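PDB 6N0S: ATPase associated with various cellular activities, AAA_5, which probably hydrolyses ATP as the McrB component of a restriction system, represented here by its N-terminal EVE-like domain, which resembles PUA-like RNA-binding proteins. Local coordinates for residues K11-I16 with R43-S48. Sequence-based numbering, arbitrary orientation.
Sequences KYWVEI and RGIRYS
Trp13 keeps CG beside its backbone N and anti to the carbonyl carbon (chi1 -69°), which sends the indole from strand 12-17 onto helix 39-52, where Ile45, with CG1 anti to its backbone N (chi1 -157°), lays its longer branch over one face of the ring. This is strand-to-helix packing in the EVE-like domain, whose fold is related to PUA-like RNA-binding proteins; strand 12-17 runs between strands 54-61 and 166-169 of the mixed sheet. Ile45 CG1 makes a CH-pi contact 3.9 Å from the centroid of the five-membered ring of Trp13, almost straight above it. The end of the branch reaches nearer the strand, with Ile45 CD1 3.7 Å from Trp13 CG. The benzo part of the indole comes up to the helix backbone at Gly44, Trp13 CZ2 lying 3.6 Å from Gly44 C. A glycine suits this closeness: a CB there would point at the indole and collide with Trp13 CH2. At the ring edge, close to its plane, sits Ser48 OG, to which Trp13 NE1 gives a weak, bent bond of 3.4 Å; the stronger partner of NE1 is the carbonyl oxygen of Ser10. Ser10 N in turn bonds Ser48 OG, so Ser10, just before the strand, is held at both its N and its O. Replacing the indole by an alanine here would probably open a gap beside Gly44, uncover the Ile45 branch and leave Ser10 O without its N-H donor. Leu55 and Leu31 also touch Ile45, while Pro168 packs against Trp13. Within the helix, Ser48 OG donates to Gly44 O at 2.8 Å from above the carbonyl plane, and Ser48 N reaches that oxygen from the opposite face.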
ATOM      1  N   LYS A  11     -13.478  -2.055   5.339  1.00 36.98           N
ATOM      2  CA  LYS A  11     -13.316  -2.816   4.118  1.00 35.51           C
ATOM      3  C   LYS A  11     -12.483  -2.051   3.094  1.00 31.88           C
ATOM      4  O   LYS A  11     -12.040  -2.649   2.120  1.00 38.18           O
ATOM      5  CB  LYS A  11     -14.690  -3.164   3.532  1.00 35.52           C
ATOM      6  CG  LYS A  11     -14.625  -4.239   2.422  1.00 43.82           C
ATOM      7  CD  LYS A  11     -15.996  -4.599   1.857  1.00 53.70           C
ATOM      8  CE  LYS A  11     -15.864  -5.588   0.690  1.00 56.63           C
ATOM      9  NZ  LYS A  11     -15.600  -7.002   1.136  1.00 51.57           N
ATOM     10  N   TYR A  12     -12.268  -0.752   3.299  1.00 30.92           N
ATOM     11  CA  TYR A  12     -11.646   0.130   2.323  1.00 28.76           C
ATOM     12  C   TYR A  12     -10.447   0.790   2.976  1.00 36.42           C
ATOM     13  O   TYR A  12     -10.594   1.407   4.037  1.00 30.55           O
ATOM     14  CB  TYR A  12     -12.645   1.173   1.847  1.00 32.33           C
ATOM     15  CG  TYR A  12     -13.915   0.504   1.362  1.00 42.03           C
ATOM     16  CD1 TYR A  12     -13.969  -0.078   0.095  1.00 37.35           C
ATOM     17  CD2 TYR A  12     -15.036   0.418   2.181  1.00 37.87           C
ATOM     18  CE1 TYR A  12     -15.110  -0.704  -0.352  1.00 40.72           C
ATOM     19  CE2 TYR A  12     -16.193  -0.204   1.742  1.00 41.62           C
ATOM     20  CZ  TYR A  12     -16.223  -0.764   0.484  1.00 43.98           C
ATOM     21  OH  TYR A  12     -17.356  -1.385   0.049  1.00 47.86           O
ATOM     22  N   TRP A  13      -9.257   0.618   2.359  1.00 32.76           N
ATOM     23  CA  TRP A  13      -8.002   1.187   2.849  1.00 35.51           C
ATOM     24  C   TRP A  13      -7.306   1.893   1.701  1.00 31.85           C
ATOM     25  O   TRP A  13      -7.543   1.581   0.522  1.00 33.80           O
ATOM     26  CB  TRP A  13      -7.063   0.112   3.457  1.00 29.40           C
ATOM     27  CG  TRP A  13      -7.569  -0.457   4.744  1.00 32.24           C
ATOM     28  CD1 TRP A  13      -8.648  -1.253   4.914  1.00 33.84           C
ATOM     29  CD2 TRP A  13      -7.014  -0.240   6.056  1.00 29.62           C
ATOM     30  NE1 TRP A  13      -8.801  -1.554   6.254  1.00 35.80           N
ATOM     31  CE2 TRP A  13      -7.803  -0.943   6.967  1.00 35.74           C
ATOM     32  CE3 TRP A  13      -5.911   0.465   6.529  1.00 32.43           C
ATOM     33  CZ2 TRP A  13      -7.532  -0.946   8.341  1.00 33.76           C
ATOM     34  CZ3 TRP A  13      -5.627   0.440   7.847  1.00 31.91           C
ATOM     35  CH2 TRP A  13      -6.441  -0.240   8.757  1.00 33.37           C
ATOM     36  N   VAL A  14      -6.468   2.873   2.054  1.00 30.14           N
ATOM     37  CA  VAL A  14      -5.603   3.587   1.104  1.00 27.25           C
ATOM     38  C   VAL A  14      -4.150   3.247   1.397  1.00 29.64           C
ATOM     39  O   VAL A  14      -3.720   3.274   2.548  1.00 32.53           O
ATOM     40  CB  VAL A  14      -5.799   5.107   1.174  1.00 31.26           C
ATOM     41  CG1 VAL A  14      -4.755   5.844   0.324  1.00 32.40           C
ATOM     42  CG2 VAL A  14      -7.202   5.498   0.703  1.00 34.03           C
ATOM     43  N   GLU A  15      -3.406   2.927   0.363  1.00 30.72           N
ATOM     44  CA  GLU A  15      -1.958   2.784   0.440  1.00 31.54           C
ATOM     45  C   GLU A  15      -1.335   4.117   0.031  1.00 29.75           C
ATOM     46  O   GLU A  15      -1.575   4.604  -1.085  1.00 32.15           O
ATOM     47  CB  GLU A  15      -1.467   1.662  -0.488  1.00 32.80           C
ATOM     48  CG  GLU A  15       0.046   1.408  -0.400  1.00 36.06           C
ATOM     49  CD  GLU A  15       0.670   0.685  -1.601  1.00 35.64           C
ATOM     50  OE1 GLU A  15       0.296   0.952  -2.756  1.00 33.05           O
ATOM     51  OE2 GLU A  15       1.555  -0.162  -1.374  1.00 34.80           O
ATOM     52  N   ILE A  16      -0.503   4.675   0.909  1.00 31.16           N
ATOM     53  CA  ILE A  16       0.156   5.957   0.689  1.00 29.87           C
ATOM     54  C   ILE A  16       1.609   5.725   0.241  1.00 29.93           C
ATOM     55  O   ILE A  16       2.394   5.085   0.948  1.00 31.39           O
ATOM     56  CB  ILE A  16       0.081   6.811   1.959  1.00 36.29           C
ATOM     57  CG1 ILE A  16      -1.386   7.077   2.302  1.00 31.29           C
ATOM     58  CG2 ILE A  16       0.797   8.148   1.739  1.00 36.20           C
ATOM     59  CD1 ILE A  16      -1.569   7.463   3.656  1.00 39.68           C
ATOM     60  N   ARG A  43      -1.904  -4.207  12.082  1.00 37.54           N
ATOM     61  CA  ARG A  43      -2.880  -4.908  12.903  1.00 34.35           C
ATOM     62  C   ARG A  43      -4.297  -4.608  12.416  1.00 30.21           C
ATOM     63  O   ARG A  43      -5.122  -5.519  12.276  1.00 33.02           O
ATOM     64  CB  ARG A  43      -2.677  -4.537  14.386  1.00 36.60           C
ATOM     65  CG  ARG A  43      -3.325  -5.474  15.416  1.00 46.26           C
ATOM     66  CD  ARG A  43      -2.514  -5.535  16.772  1.00 39.42           C
ATOM     67  NE  ARG A  43      -2.031  -4.213  17.120  1.00 45.67           N
ATOM     68  CZ  ARG A  43      -0.776  -3.885  17.384  1.00 44.78           C
ATOM     69  NH1 ARG A  43       0.180  -4.784  17.416  1.00 47.47           N
ATOM     70  NH2 ARG A  43      -0.485  -2.623  17.629  1.00 44.04           N
ATOM     71  N   GLY A  44      -4.584  -3.343  12.104  1.00 30.11           N
ATOM     72  CA  GLY A  44      -5.908  -2.986  11.602  1.00 30.52           C
ATOM     73  C   GLY A  44      -6.267  -3.657  10.288  1.00 32.09           C
ATOM     74  O   GLY A  44      -7.392  -4.139  10.102  1.00 34.02           O
ATOM     75  N   ILE A  45      -5.344  -3.665   9.327  1.00 31.84           N
ATOM     76  CA  ILE A  45      -5.733  -4.231   8.046  1.00 30.22           C
ATOM     77  C   ILE A  45      -5.848  -5.754   8.148  1.00 33.20           C
ATOM     78  O   ILE A  45      -6.740  -6.363   7.543  1.00 35.22           O
ATOM     79  CB  ILE A  45      -4.775  -3.751   6.931  1.00 34.43           C
ATOM     80  CG1 ILE A  45      -5.476  -3.851   5.571  1.00 32.72           C
ATOM     81  CG2 ILE A  45      -3.509  -4.492   6.973  1.00 32.54           C
ATOM     82  CD1 ILE A  45      -4.813  -2.951   4.467  1.00 42.00           C
ATOM     83  N   ARG A  46      -4.973  -6.397   8.925  1.00 35.59           N
ATOM     84  CA  ARG A  46      -5.095  -7.838   9.138  1.00 36.64           C
ATOM     85  C   ARG A  46      -6.447  -8.191   9.756  1.00 43.15           C
ATOM     86  O   ARG A  46      -7.119  -9.130   9.315  1.00 41.74           O
ATOM     87  CB  ARG A  46      -3.956  -8.331  10.041  1.00 41.39           C
ATOM     88  CG  ARG A  46      -3.365  -9.683   9.687  1.00 56.38           C
ATOM     89  CD  ARG A  46      -2.122 -10.026  10.536  1.00 59.76           C
ATOM     90  NE  ARG A  46      -2.403 -10.107  11.971  1.00 69.62           N
ATOM     91  CZ  ARG A  46      -1.992  -9.227  12.889  1.00 65.97           C
ATOM     92  NH1 ARG A  46      -1.253  -8.167  12.549  1.00 58.86           N
ATOM     93  NH2 ARG A  46      -2.314  -9.413  14.162  1.00 60.15           N
ATOM     94  N   TYR A  47      -6.873  -7.435  10.769  1.00 39.48           N
ATOM     95  CA  TYR A  47      -8.154  -7.699  11.412  1.00 40.42           C
ATOM     96  C   TYR A  47      -9.315  -7.381  10.472  1.00 47.36           C
ATOM     97  O   TYR A  47     -10.339  -8.083  10.478  1.00 42.70           O
ATOM     98  CB  TYR A  47      -8.250  -6.892  12.708  1.00 41.69           C
ATOM     99  CG  TYR A  47      -9.544  -7.079  13.464  1.00 41.81           C
ATOM    100  CD1 TYR A  47      -9.853  -8.290  14.073  1.00 56.56           C
ATOM    101  CD2 TYR A  47     -10.458  -6.046  13.567  1.00 44.68           C
ATOM    102  CE1 TYR A  47     -11.050  -8.465  14.774  1.00 56.44           C
ATOM    103  CE2 TYR A  47     -11.648  -6.201  14.257  1.00 51.64           C
ATOM    104  CZ  TYR A  47     -11.941  -7.416  14.861  1.00 60.26           C
ATOM    105  OH  TYR A  47     -13.132  -7.556  15.532  1.00 56.60           O
ATOM    106  N   SER A  48      -9.162  -6.348   9.639  1.00 39.55           N
ATOM    107  CA  SER A  48     -10.186  -6.035   8.653  1.00 37.29           C
ATOM    108  C   SER A  48     -10.335  -7.170   7.646  1.00 42.56           C
ATOM    109  O   SER A  48     -11.451  -7.523   7.247  1.00 38.94           O
ATOM    110  CB  SER A  48      -9.840  -4.731   7.921  1.00 39.72           C
ATOM    111  OG  SER A  48      -9.845  -3.587   8.795  1.00 37.87           O
TER